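Local coordinates for protein acetyl-CoA C-acetyltransferase (PDB 7N7Z) that probably catalyses the reversible thiolase condensation of two acetyl-CoA molecules into acetoacetyl-CoA, with release of free coenzyme A, at residues G57-H62 / S85-Q90; S114-V119 / A260-K265; P126-Q131 / Q144-S149; G12-P17 / N39-R44. One frame throughout, in Å; residues are numbered along the deposited sequence.

Contact 1: residues G57-H62 / S85-Q90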
loop_
_atom_site.group_PDB
_atom_site.type_symbol
_atom_site.label_atom_id
_atom_site.label_comp_id
_atom_site.label_asym_id
_atom_site.label_seq_id
_atom_site.Cartn_x
_atom_site.Cartn_y
_atom_site.Cartn_z
ATOM N N GLY B 57 2.856 -30.054 1.429
ATOM C CA GLY B 57 3.528 -28.906 2.009
ATOM C C GLY B 57 2.664 -28.235 3.060
ATOM O O GLY B 57 1.486 -27.952 2.827
ATOM N N ALA B 58 3.266 -27.978 4.216
ATOM C CA ALA B 58 2.599 -27.311 5.322
ATOM C C ALA B 58 3.136 -25.896 5.479
ATOM O O ALA B 58 4.346 -25.665 5.385
ATOM C CB ALA B 58 2.790 -28.086 6.626
ATOM N N THR B 59 2.227 -24.953 5.707
ATOM C CA THR B 59 2.576 -23.568 5.990
ATOM C C THR B 59 1.310 -22.844 6.417
ATOM O O THR B 59 0.210 -23.190 5.978
ATOM C CB THR B 59 3.203 -22.869 4.776
ATOM O OG1 THR B 59 3.892 -21.688 5.210
ATOM C CG2 THR B 59 2.135 -22.480 3.761
ATOM N N CYS B 60 1.476 -21.840 7.276
ATOM C CA CYS B 60 0.323 -21.094 7.764
ATOM C C CYS B 60 0.039 -19.858 6.914
ATOM O O CYS B 60 -1.130 -19.539 6.671
ATOM C CB CYS B 60 0.532 -20.698 9.230
ATOM S SG CYS B 60 -0.752 -19.620 9.926
ATOM N N LEU B 61 1.074 -19.162 6.439
ATOM C CA LEU B 61 0.915 -17.931 5.660
ATOM C C LEU B 61 1.484 -18.142 4.255
ATOM O O LEU B 61 2.680 -17.964 4.011
ATOM C CB LEU B 61 1.577 -16.735 6.366
ATOM C CG LEU B 61 0.728 -15.999 7.412
ATOM C CD1 LEU B 61 -0.410 -15.223 6.764
ATOM C CD2 LEU B 61 0.172 -16.953 8.448
ATOM N N HIS B 62 0.591 -18.516 3.335
ATOM C CA HIS B 62 0.938 -18.695 1.927
ATOM C C HIS B 62 1.415 -17.395 1.291
ATOM O O HIS B 62 2.386 -17.387 0.523
ATOM C CB HIS B 62 -0.299 -19.232 1.200
ATOM C CG HIS B 62 -0.228 -19.175 -0.296
ATOM N ND1 HIS B 62 -1.360 -19.181 -1.081
ATOM C CD2 HIS B 62 0.823 -19.159 -1.151
ATOM C CE1 HIS B 62 -1.012 -19.145 -2.355
ATOM N NE2 HIS B 62 0.307 -19.129 -2.424
ATOM N N SER B 85 1.003 -32.782 -5.489
ATOM C CA SER B 85 1.382 -31.594 -4.741
ATOM C C SER B 85 0.134 -30.972 -4.137
ATOM O O SER B 85 -0.925 -30.953 -4.770
ATOM C CB SER B 85 2.101 -30.578 -5.635
ATOM O OG SER B 85 1.215 -30.034 -6.599
ATOM N N CYS B 86 0.267 -30.470 -2.915
ATOM C CA CYS B 86 -0.813 -29.745 -2.264
ATOM C C CYS B 86 -0.240 -29.005 -1.066
ATOM O O CYS B 86 0.843 -29.331 -0.570
ATOM C CB CYS B 86 -1.948 -30.679 -1.833
ATOM S SG CYS B 86 -1.640 -31.566 -0.291
ATOM N N MET B 87 -0.982 -27.999 -0.613
ATOM C CA MET B 87 -0.598 -27.168 0.519
ATOM C C MET B 87 -1.699 -27.232 1.565
ATOM O O MET B 87 -2.873 -27.012 1.247
ATOM C CB MET B 87 -0.361 -25.724 0.081
ATOM C CG MET B 87 0.121 -24.814 1.191
ATOM S SD MET B 87 0.765 -23.267 0.538
ATOM C CE MET B 87 -0.764 -22.480 0.062
ATOM N N VAL B 88 -1.322 -27.533 2.803
ATOM C CA VAL B 88 -2.270 -27.734 3.890
ATOM C C VAL B 88 -1.953 -26.749 5.002
ATOM O O VAL B 88 -0.798 -26.359 5.206
ATOM C CB VAL B 88 -2.231 -29.187 4.417
ATOM C CG1 VAL B 88 -0.803 -29.598 4.729
ATOM C CG2 VAL B 88 -3.122 -29.354 5.647
ATOM N N SER B 89 -2.994 -26.347 5.726
ATOM C CA SER B 89 -2.842 -25.451 6.862
ATOM C C SER B 89 -3.790 -25.870 7.974
ATOM O O SER B 89 -4.993 -26.025 7.745
ATOM C CB SER B 89 -3.114 -23.995 6.464
ATOM O OG SER B 89 -2.937 -23.133 7.573
ATOM N N GLN B 90 -3.236 -26.070 9.165
ATOM C CA GLN B 90 -3.987 -26.209 10.408
ATOM C C GLN B 90 -3.324 -25.362 11.489
ATOM O O GLN B 90 -3.079 -25.805 12.613
ATOM C CB GLN B 90 -4.093 -27.675 10.830
ATOM C CG GLN B 90 -5.160 -27.937 11.891
ATOM C CD GLN B 90 -5.549 -29.405 12.000
ATOM O OE1 GLN B 90 -5.614 -30.119 11.000
ATOM N NE2 GLN B 90 -5.820 -29.856 13.220
HETATM O O HOH W 1 -3.524 -20.507 7.672
#
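The terminal methyl of Met87 sits over one face of the His62 imidazole as a CH-pi contact, CE lying 3.7 Å from the ring centroid and offset toward the rim, 3.4 Å from His62 CG. One bond back, Met87 SD meets Thr59 CG2 at 3.6 Å. The Met87 chain runs out with CG anti to the backbone N and bends at chi3 (73°), which swings CE onto the ring; His62 NE2 is held by Gly66 O. Behind these side chains the parallel strands 54-58 and 84-89 of a beta-alpha-beta unit are joined by Gly57 N to Cys86 O (2.9 Å) and Val88 N to Gly57 O (2.8 Å), both nearly along the C=O axis, then weakly by Thr59 N to Val88 O. A water links Cys60 O and Ser89 OG. Met87 to Ser89 also pair with an antiparallel strand of the second subunit. An alanine at Met87 would remove the thioether and would probably leave the His62 face and the Thr59 methyl poorly packed. The Cys60 side chain lies about 7 Å from that of Cys92, the predicted acyl-thioester cysteine; beside it, backbone bonds set the strand register and the thioether packs on the ring.

Contact 2: residues S114-V119 / A260-K265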
loop_
_atom_site.group_PDB
_atom_site.type_symbol
_atom_site.label_atom_id
_atom_site.label_comp_id
_atom_site.label_asym_id
_atom_site.label_seq_id
_atom_site.Cartn_x
_atom_site.Cartn_y
_atom_site.Cartn_z
ATOM N N SER B 114 6.120 -40.358 0.144
ATOM C CA SER B 114 5.559 -39.017 0.230
ATOM C C SER B 114 6.537 -38.103 0.949
ATOM O O SER B 114 7.057 -38.455 2.013
ATOM C CB SER B 114 4.213 -39.025 0.964
ATOM O OG SER B 114 3.194 -39.594 0.160
ATOM N N LEU B 115 6.787 -36.937 0.364
ATOM C CA LEU B 115 7.578 -35.899 1.006
ATOM C C LEU B 115 6.640 -34.943 1.731
ATOM O O LEU B 115 5.619 -34.526 1.174
ATOM C CB LEU B 115 8.417 -35.145 -0.026
ATOM C CG LEU B 115 9.144 -33.895 0.476
ATOM C CD1 LEU B 115 10.077 -34.234 1.629
ATOM C CD2 LEU B 115 9.911 -33.232 -0.658
ATOM N N VAL B 116 6.975 -34.613 2.973
ATOM C CA VAL B 116 6.223 -33.640 3.757
ATOM C C VAL B 116 7.169 -32.504 4.115
ATOM O O VAL B 116 8.219 -32.736 4.729
ATOM C CB VAL B 116 5.610 -34.261 5.022
ATOM C CG1 VAL B 116 4.888 -33.196 5.839
ATOM C CG2 VAL B 116 4.662 -35.388 4.655
ATOM N N THR B 117 6.806 -31.287 3.726
ATOM C CA THR B 117 7.550 -30.090 4.089
ATOM C C THR B 117 6.676 -29.210 4.969
ATOM O O THR B 117 5.464 -29.104 4.751
ATOM C CB THR B 117 7.999 -29.305 2.852
ATOM O OG1 THR B 117 6.853 -28.902 2.093
ATOM C CG2 THR B 117 8.912 -30.155 1.984
ATOM N N ALA B 118 7.295 -28.589 5.969
ATOM C CA ALA B 118 6.598 -27.704 6.895
ATOM C C ALA B 118 7.482 -26.488 7.118
ATOM O O ALA B 118 8.625 -26.630 7.562
ATOM C CB ALA B 118 6.295 -28.413 8.218
ATOM N N VAL B 119 6.966 -25.300 6.806
ATOM C CA VAL B 119 7.792 -24.102 6.786
ATOM C C VAL B 119 6.969 -22.903 7.228
ATOM O O VAL B 119 5.757 -22.831 6.998
ATOM C CB VAL B 119 8.398 -23.856 5.384
ATOM C CG1 VAL B 119 7.297 -23.578 4.367
ATOM C CG2 VAL B 119 9.387 -22.701 5.435
ATOM N N ALA B 260 10.344 -34.260 5.941
ATOM C CA ALA B 260 10.405 -35.673 6.279
ATOM C C ALA B 260 9.991 -36.493 5.068
ATOM O O ALA B 260 9.146 -36.071 4.273
ATOM C CB ALA B 260 9.508 -36.002 7.478
ATOM N N VAL B 261 10.598 -37.670 4.939
ATOM C CA VAL B 261 10.282 -38.620 3.879
ATOM C C VAL B 261 9.571 -39.804 4.519
ATOM O O VAL B 261 10.151 -40.509 5.355
ATOM C CB VAL B 261 11.542 -39.074 3.127
ATOM C CG1 VAL B 261 11.180 -40.105 2.060
ATOM C CG2 VAL B 261 12.250 -37.881 2.509
ATOM N N PHE B 262 8.319 -40.021 4.128
ATOM C CA PHE B 262 7.511 -41.116 4.638
ATOM C C PHE B 262 7.395 -42.207 3.583
ATOM O O PHE B 262 7.485 -41.944 2.379
ATOM C CB PHE B 262 6.119 -40.625 5.047
ATOM C CG PHE B 262 6.142 -39.611 6.155
ATOM C CD1 PHE B 262 6.265 -38.262 5.874
ATOM C CD2 PHE B 262 6.050 -40.008 7.478
ATOM C CE1 PHE B 262 6.292 -37.326 6.889
ATOM C CE2 PHE B 262 6.079 -39.077 8.499
ATOM C CZ PHE B 262 6.200 -37.734 8.203
ATOM N N MET B 263 7.198 -43.440 4.046
ATOM C CA MET B 263 7.151 -44.583 3.150
ATOM C C MET B 263 6.304 -45.686 3.761
ATOM O O MET B 263 6.223 -45.826 4.984
ATOM C CB MET B 263 8.551 -45.137 2.867
ATOM C CG MET B 263 9.339 -44.351 1.850
ATOM S SD MET B 263 10.929 -45.120 1.497
ATOM C CE MET B 263 11.933 -43.661 1.229
ATOM N N SER B 264 5.681 -46.475 2.890
ATOM C CA SER B 264 5.128 -47.748 3.322
ATOM C C SER B 264 6.263 -48.655 3.778
ATOM O O SER B 264 7.356 -48.646 3.204
ATOM C CB SER B 264 4.345 -48.404 2.185
ATOM O OG SER B 264 5.219 -48.866 1.169
ATOM N N LYS B 265 6.006 -49.426 4.837
ATOM C CA LYS B 265 7.018 -50.344 5.349
ATOM C C LYS B 265 7.589 -51.214 4.237
ATOM O O LYS B 265 8.798 -51.468 4.193
ATOM C CB LYS B 265 6.412 -51.217 6.449
ATOM C CG LYS B 265 7.398 -51.690 7.509
ATOM C CD LYS B 265 6.713 -52.626 8.498
ATOM C CE LYS B 265 7.698 -53.244 9.477
ATOM N NZ LYS B 265 7.968 -52.346 10.639
#
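Strands 113-121 and 254-264 meet here as an antiparallel pair inside the mixed sheet of the N-terminal thiolase half, where 254-264 runs against both of its neighbours. Their short segments make an angle of 150°. Four backbone hydrogen bonds hold them. Around the hydrogen-bonded pair Ser114 and Phe262, Phe262 N reaches Ser114 O at 2.9 Å nearly along the C=O axis, while Ser114 N reaches Phe262 O at 3.1 Å from above the carbonyl plane. Val116 and Ala260 form the second such pair: Val116 N to Ala260 O, 2.9 Å, is nearly straight, and Ala260 N to Val116 O, also 2.9 Å, is bent to 144° at the hydrogen. Apolar packing lies on both faces. On the side covered by helix 94-107, Val116 CG2 presses obliquely on the Phe262 ring, 3.4 Å from CE1. The ring leans there because its CG is anti to the carbonyl carbon, and Ser114 O lies at its edge, in plane. An alanine at Phe262 would take this ring away and would probably loosen the packing against Val116 and against Thr99 and Cys103 of helix 94-107. Ser114 OG turns to Glu54. On the other face, under helix 30-45, Leu115 and Val261 form the non-hydrogen-bonded pair; the Leu115 side chain reaches across so that CD1 lies 4.3 Å from Val261 CG2 and 3.4 Å from Ala260 O.

Contact 3: residues P126-Q131 / Q144-S149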
loop_
_atom_site.group_PDB
_atom_site.type_symbol
_atom_site.label_atom_id
_atom_site.label_comp_id
_atom_site.label_asym_id
_atom_site.label_seq_id
_atom_site.Cartn_x
_atom_site.Cartn_y
_atom_site.Cartn_z
ATOM N N PRO B 126 4.104 -10.901 4.085
ATOM C CA PRO B 126 3.822 -9.556 3.573
ATOM C C PRO B 126 2.723 -8.871 4.370
ATOM O O PRO B 126 2.108 -9.439 5.276
ATOM C CB PRO B 126 3.389 -9.807 2.124
ATOM C CG PRO B 126 2.854 -11.202 2.124
ATOM C CD PRO B 126 3.610 -11.957 3.181
ATOM N N TYR B 127 2.503 -7.608 4.025
ATOM C CA TYR B 127 1.337 -6.854 4.458
ATOM C C TYR B 127 0.303 -6.859 3.338
ATOM O O TYR B 127 0.644 -6.998 2.161
ATOM C CB TYR B 127 1.715 -5.416 4.824
ATOM C CG TYR B 127 2.201 -5.243 6.248
ATOM C CD1 TYR B 127 3.295 -5.956 6.725
ATOM C CD2 TYR B 127 1.566 -4.365 7.114
ATOM C CE1 TYR B 127 3.739 -5.796 8.027
ATOM C CE2 TYR B 127 2.002 -4.198 8.416
ATOM C CZ TYR B 127 3.086 -4.913 8.868
ATOM O OH TYR B 127 3.515 -4.745 10.165
ATOM N N LEU B 128 -0.964 -6.700 3.712
ATOM C CA LEU B 128 -2.073 -6.777 2.770
ATOM C C LEU B 128 -2.720 -5.414 2.565
ATOM O O LEU B 128 -2.829 -4.618 3.503
ATOM C CB LEU B 128 -3.143 -7.761 3.252
ATOM C CG LEU B 128 -2.686 -9.086 3.858
ATOM C CD1 LEU B 128 -3.857 -9.761 4.556
ATOM C CD2 LEU B 128 -2.093 -9.992 2.794
ATOM N N LEU B 129 -3.159 -5.162 1.334
ATOM C CA LEU B 129 -4.024 -4.033 0.997
ATOM C C LEU B 129 -5.354 -4.626 0.538
ATOM O O LEU B 129 -5.492 -5.050 -0.613
ATOM C CB LEU B 129 -3.397 -3.152 -0.077
ATOM C CG LEU B 129 -2.101 -2.435 0.307
ATOM C CD1 LEU B 129 -1.540 -1.678 -0.889
ATOM C CD2 LEU B 129 -2.331 -1.492 1.479
ATOM N N GLN B 130 -6.330 -4.660 1.448
ATOM C CA GLN B 130 -7.566 -5.389 1.181
ATOM C C GLN B 130 -8.408 -4.703 0.110
ATOM O O GLN B 130 -9.024 -5.376 -0.725
ATOM C CB GLN B 130 -8.363 -5.551 2.476
ATOM C CG GLN B 130 -9.523 -6.534 2.388
ATOM C CD GLN B 130 -9.077 -7.952 2.080
ATOM O OE1 GLN B 130 -8.729 -8.717 2.982
ATOM N NE2 GLN B 130 -9.092 -8.314 0.801
ATOM N N GLN B 131 -8.443 -3.373 0.109
ATOM C CA GLN B 131 -9.290 -2.620 -0.806
ATOM C C GLN B 131 -8.538 -2.110 -2.030
ATOM O O GLN B 131 -9.067 -1.266 -2.761
ATOM C CB GLN B 131 -9.932 -1.443 -0.070
ATOM C CG GLN B 131 -10.358 -1.761 1.354
ATOM C CD GLN B 131 -11.621 -1.032 1.757
ATOM O OE1 GLN B 131 -11.568 0.080 2.283
ATOM N NE2 GLN B 131 -12.768 -1.655 1.508
ATOM N N GLN B 144 -2.637 -4.114 6.564
ATOM C CA GLN B 144 -2.771 -5.147 7.581
ATOM C C GLN B 144 -1.524 -6.014 7.655
ATOM O O GLN B 144 -0.995 -6.444 6.624
ATOM C CB GLN B 144 -3.989 -6.025 7.289
ATOM C CG GLN B 144 -5.279 -5.524 7.906
ATOM C CD GLN B 144 -6.492 -6.254 7.373
ATOM O OE1 GLN B 144 -6.963 -5.974 6.272
ATOM N NE2 GLN B 144 -7.004 -7.197 8.153
ATOM N N ASP B 145 -1.069 -6.275 8.878
ATOM C CA ASP B 145 -0.021 -7.260 9.124
ATOM C C ASP B 145 -0.648 -8.645 9.029
ATOM O O ASP B 145 -1.374 -9.069 9.934
ATOM C CB ASP B 145 0.618 -7.027 10.490
ATOM C CG ASP B 145 1.814 -7.926 10.733
ATOM O OD1 ASP B 145 1.954 -8.935 10.012
ATOM O OD2 ASP B 145 2.614 -7.623 11.642
ATOM N N ALA B 146 -0.377 -9.352 7.929
ATOM C CA ALA B 146 -1.036 -10.633 7.692
ATOM C C ALA B 146 -0.681 -11.662 8.758
ATOM O O ALA B 146 -1.504 -12.525 9.082
ATOM C CB ALA B 146 -0.671 -11.161 6.306
ATOM N N MET B 147 0.536 -11.599 9.304
ATOM C CA MET B 147 0.903 -12.524 10.371
ATOM C C MET B 147 -0.073 -12.432 11.535
ATOM O O MET B 147 -0.294 -13.422 12.243
ATOM C CB MET B 147 2.328 -12.240 10.849
ATOM C CG MET B 147 2.804 -13.149 11.981
ATOM S SD MET B 147 3.923 -12.330 13.129
ATOM C CE MET B 147 5.172 -11.717 12.007
ATOM N N LEU B 148 -0.664 -11.259 11.748
ATOM C CA LEU B 148 -1.648 -11.073 12.807
ATOM C C LEU B 148 -3.065 -11.328 12.299
ATOM O O LEU B 148 -3.777 -12.187 12.827
ATOM C CB LEU B 148 -1.531 -9.657 13.383
ATOM C CG LEU B 148 -0.162 -9.265 13.942
ATOM C CD1 LEU B 148 -0.199 -7.833 14.449
ATOM C CD2 LEU B 148 0.267 -10.215 15.045
ATOM N N SER B 149 -3.475 -10.597 11.258
ATOM C CA SER B 149 -4.867 -10.643 10.824
ATOM C C SER B 149 -5.235 -11.991 10.222
ATOM O O SER B 149 -6.383 -12.432 10.353
ATOM C CB SER B 149 -5.135 -9.521 9.817
ATOM O OG SER B 149 -4.348 -9.676 8.648
HETATM O O HOH W 2 -7.927 -8.284 5.407
HETATM O O HOH W 3 -5.982 -4.295 4.459
#
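Gln144 and Leu128 face each other as an antiparallel hydrogen-bonded pair, Leu128 N to Gln144 O at 2.9 Å and Gln144 N to Leu128 O at 3.1 Å, both donors in the carbonyl plane. The Gln144 side chain runs out alongside and ends in water: one water accepts from Gln130 N and donates to Gln144 OE1 (2.7 Å), and a second lies 2.6 Å from both Gln130 OE1 and Gln144 OE1. Leu128 puts CG 3.8 Å from Ala146 CB, at the start of helix 146-152. On the opposite face of the hairpin, the Tyr127 ring lies flat against Asp145, whose CA is 3.8 Å from the centroid in a CH-pi contact and whose carboxylate stacks 24° from the ring plane. Asp145 is also the helix N-cap, its OD1 accepting weakly from Met147 N. Both polar ends reach other chains: Asp145 OD1 forms a salt bridge to Arg133 of the second subunit, while Tyr127 OH and Asp145 OD2 bond to Gly139 of the third subunit. Tyr127 to Leu129 extend the ladder into the second subunit. Such a hairpin, gripped by other chains and leading into a helix, fits the tetramerization loop known from bacterial biosynthetic thiolases.

Contact 4: residues G12-P17 / N39-R44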
loop_
_atom_site.group_PDB
_atom_site.type_symbol
_atom_site.label_atom_id
_atom_site.label_comp_id
_atom_site.label_asym_id
_atom_site.label_seq_id
_atom_site.Cartn_x
_atom_site.Cartn_y
_atom_site.Cartn_z
ATOM N N GLY B 12 13.621 -40.336 6.514
ATOM C CA GLY B 12 14.532 -39.210 6.617
ATOM C C GLY B 12 13.840 -38.037 7.271
ATOM O O GLY B 12 12.634 -37.831 7.097
ATOM N N MET B 13 14.610 -37.264 8.036
ATOM C CA MET B 13 14.072 -36.130 8.774
ATOM C C MET B 13 15.140 -35.057 8.897
ATOM O O MET B 13 16.317 -35.366 9.099
ATOM C CB MET B 13 13.597 -36.550 10.169
ATOM C CG MET B 13 12.473 -37.565 10.157
ATOM S SD MET B 13 11.966 -38.041 11.817
ATOM C CE MET B 13 10.545 -36.987 12.042
ATOM N N ALA B 14 14.722 -33.798 8.790
ATOM C CA ALA B 14 15.650 -32.683 8.905
ATOM C C ALA B 14 14.867 -31.410 9.183
ATOM O O ALA B 14 13.679 -31.304 8.870
ATOM C CB ALA B 14 16.495 -32.520 7.638
ATOM N N ARG B 15 15.558 -30.448 9.788
ATOM C CA ARG B 15 15.011 -29.115 9.984
ATOM C C ARG B 15 16.155 -28.115 9.929
ATOM O O ARG B 15 17.315 -28.456 10.173
ATOM C CB ARG B 15 14.252 -28.996 11.313
ATOM C CG ARG B 15 15.115 -29.074 12.572
ATOM C CD ARG B 15 14.356 -28.542 13.782
ATOM N NE ARG B 15 15.126 -28.623 15.019
ATOM C CZ ARG B 15 15.811 -27.622 15.558
ATOM N NH1 ARG B 15 15.883 -26.436 14.974
ATOM N NH2 ARG B 15 16.441 -27.815 16.714
ATOM N N THR B 16 15.817 -26.880 9.589
ATOM C CA THR B 16 16.764 -25.784 9.686
ATOM C C THR B 16 16.795 -25.284 11.121
ATOM O O THR B 16 15.957 -25.661 11.943
ATOM C CB THR B 16 16.373 -24.663 8.727
ATOM O OG1 THR B 16 15.221 -23.976 9.233
ATOM C CG2 THR B 16 16.062 -25.217 7.342
ATOM N N PRO B 17 17.764 -24.441 11.467
ATOM C CA PRO B 17 17.704 -23.761 12.763
ATOM C C PRO B 17 16.458 -22.892 12.847
ATOM O O PRO B 17 15.888 -22.477 11.835
ATOM C CB PRO B 17 18.984 -22.915 12.789
ATOM C CG PRO B 17 19.894 -23.559 11.796
ATOM C CD PRO B 17 18.995 -24.112 10.727
ATOM N N ASN B 39 15.752 -31.204 0.928
ATOM C CA ASN B 39 16.926 -31.890 0.398
ATOM C C ASN B 39 17.637 -32.679 1.489
ATOM O O ASN B 39 18.097 -33.803 1.256
ATOM C CB ASN B 39 17.878 -30.880 -0.241
ATOM C CG ASN B 39 17.473 -30.510 -1.652
ATOM O OD1 ASN B 39 16.965 -31.343 -2.404
ATOM N ND2 ASN B 39 17.694 -29.254 -2.019
ATOM N N ALA B 40 17.734 -32.105 2.690
ATOM C CA ALA B 40 18.370 -32.809 3.797
ATOM C C ALA B 40 17.634 -34.103 4.114
ATOM O O ALA B 40 18.248 -35.169 4.230
ATOM C CB ALA B 40 18.425 -31.905 5.029
ATOM N N ALA B 41 16.309 -34.030 4.255
ATOM C CA ALA B 41 15.538 -35.231 4.556
ATOM C C ALA B 41 15.674 -36.267 3.446
ATOM O O ALA B 41 15.804 -37.466 3.719
ATOM C CB ALA B 41 14.070 -34.867 4.776
ATOM N N ILE B 42 15.658 -35.822 2.187
ATOM C CA ILE B 42 15.733 -36.756 1.068
ATOM C C ILE B 42 17.091 -37.448 1.042
ATOM O O ILE B 42 17.180 -38.671 0.880
ATOM C CB ILE B 42 15.446 -36.032 -0.260
ATOM C CG1 ILE B 42 13.968 -35.639 -0.335
ATOM C CG2 ILE B 42 15.832 -36.919 -1.441
ATOM C CD1 ILE B 42 13.624 -34.739 -1.506
ATOM N N GLU B 43 18.170 -36.678 1.193
ATOM C CA GLU B 43 19.499 -37.276 1.205
ATOM C C GLU B 43 19.648 -38.247 2.369
ATOM O O GLU B 43 20.165 -39.358 2.205
ATOM C CB GLU B 43 20.571 -36.192 1.287
ATOM C CG GLU B 43 21.979 -36.756 1.271
ATOM C CD GLU B 43 22.453 -37.161 2.652
ATOM O OE1 GLU B 43 22.796 -38.341 2.860
ATOM O OE2 GLU B 43 22.507 -36.284 3.530
ATOM N N ARG B 44 19.228 -37.829 3.565
ATOM C CA ARG B 44 19.373 -38.682 4.740
ATOM C C ARG B 44 18.617 -39.990 4.563
ATOM O O ARG B 44 19.086 -41.051 4.989
ATOM C CB ARG B 44 18.885 -37.943 5.986
ATOM C CG ARG B 44 19.771 -36.777 6.385
ATOM C CD ARG B 44 19.078 -35.851 7.366
ATOM N NE ARG B 44 19.954 -34.763 7.786
ATOM C CZ ARG B 44 19.731 -33.980 8.832
ATOM N NH1 ARG B 44 18.659 -34.129 9.594
ATOM N NH2 ARG B 44 20.608 -33.023 9.123
#
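The backbone of strand 8-20 runs against helix 30-45, the short segment axes 6.0 Å apart at closest approach and 152° between their directions. This is helix-on-sheet packing within the N-terminal thiolase half, at the first beta-alpha-beta crossover, which leads on to strand 54-58. The fit relies on very small residues. Gly12 turns its CA to Ala41 O at 3.6 Å, and a CB at Gly12 would come within 2.2 Å of that oxygen, so any side chain here would collide with the helix backbone. Ala41 CB rests against the Gly12 peptide and is 4.1 Å from Met13 N. Ala14 points toward the helix, and its methyl meets two residues one turn apart: CB to Ala40 CB is 3.3 Å, tighter than usual for two carbons, and the same CB lies over one face of the Arg44 guanidinium, 3.3 Å from NH1. Met13 points away from the helix, and its side chain packs on Ile368 and Val369 of helix 360-378 on the other side of the sheet. Arg44 passes alongside the strand with its chain extended from CG to NE, CG being anti to the carbonyl carbon, and CD grazes Met13 O at 3.3 Å. Its head is fixed by several carbonyls: NH1 also donates to Glu202 O and NH2 to Ile203 O, so strand 8-20 and the 202-203 backbone share the guanidinium carried by the helix. Arg44 NH1 meets a lone pair of Met13 O at 2.7 Å, in the guanidinium plane, with an angle of 150° at the hydrogen.

Overall arrangement
From the N terminus, contact 4 is first to close, bringing helix 30-45 back onto strand 8-20. Contact 1 follows in series, closing the beta-alpha-beta unit of strands 54-58 and 84-89. Contact 2 then opens at strand 113-121 and closes only at strand 254-264; contact 3, a short hairpin, falls wholly within that long loop, and none of the four cross. Contacts 1, 2 and 4 share one sheet: Ala58 N probably bonds to Thr117 O, and Val261 N to Gly12 O, so the strands connect from one contact to the next. Contact 3 lies farther out, its centre about 31 Å from contact 2's, touches only contact 1 of these, through Leu61 and Ala146, and turns to other subunits.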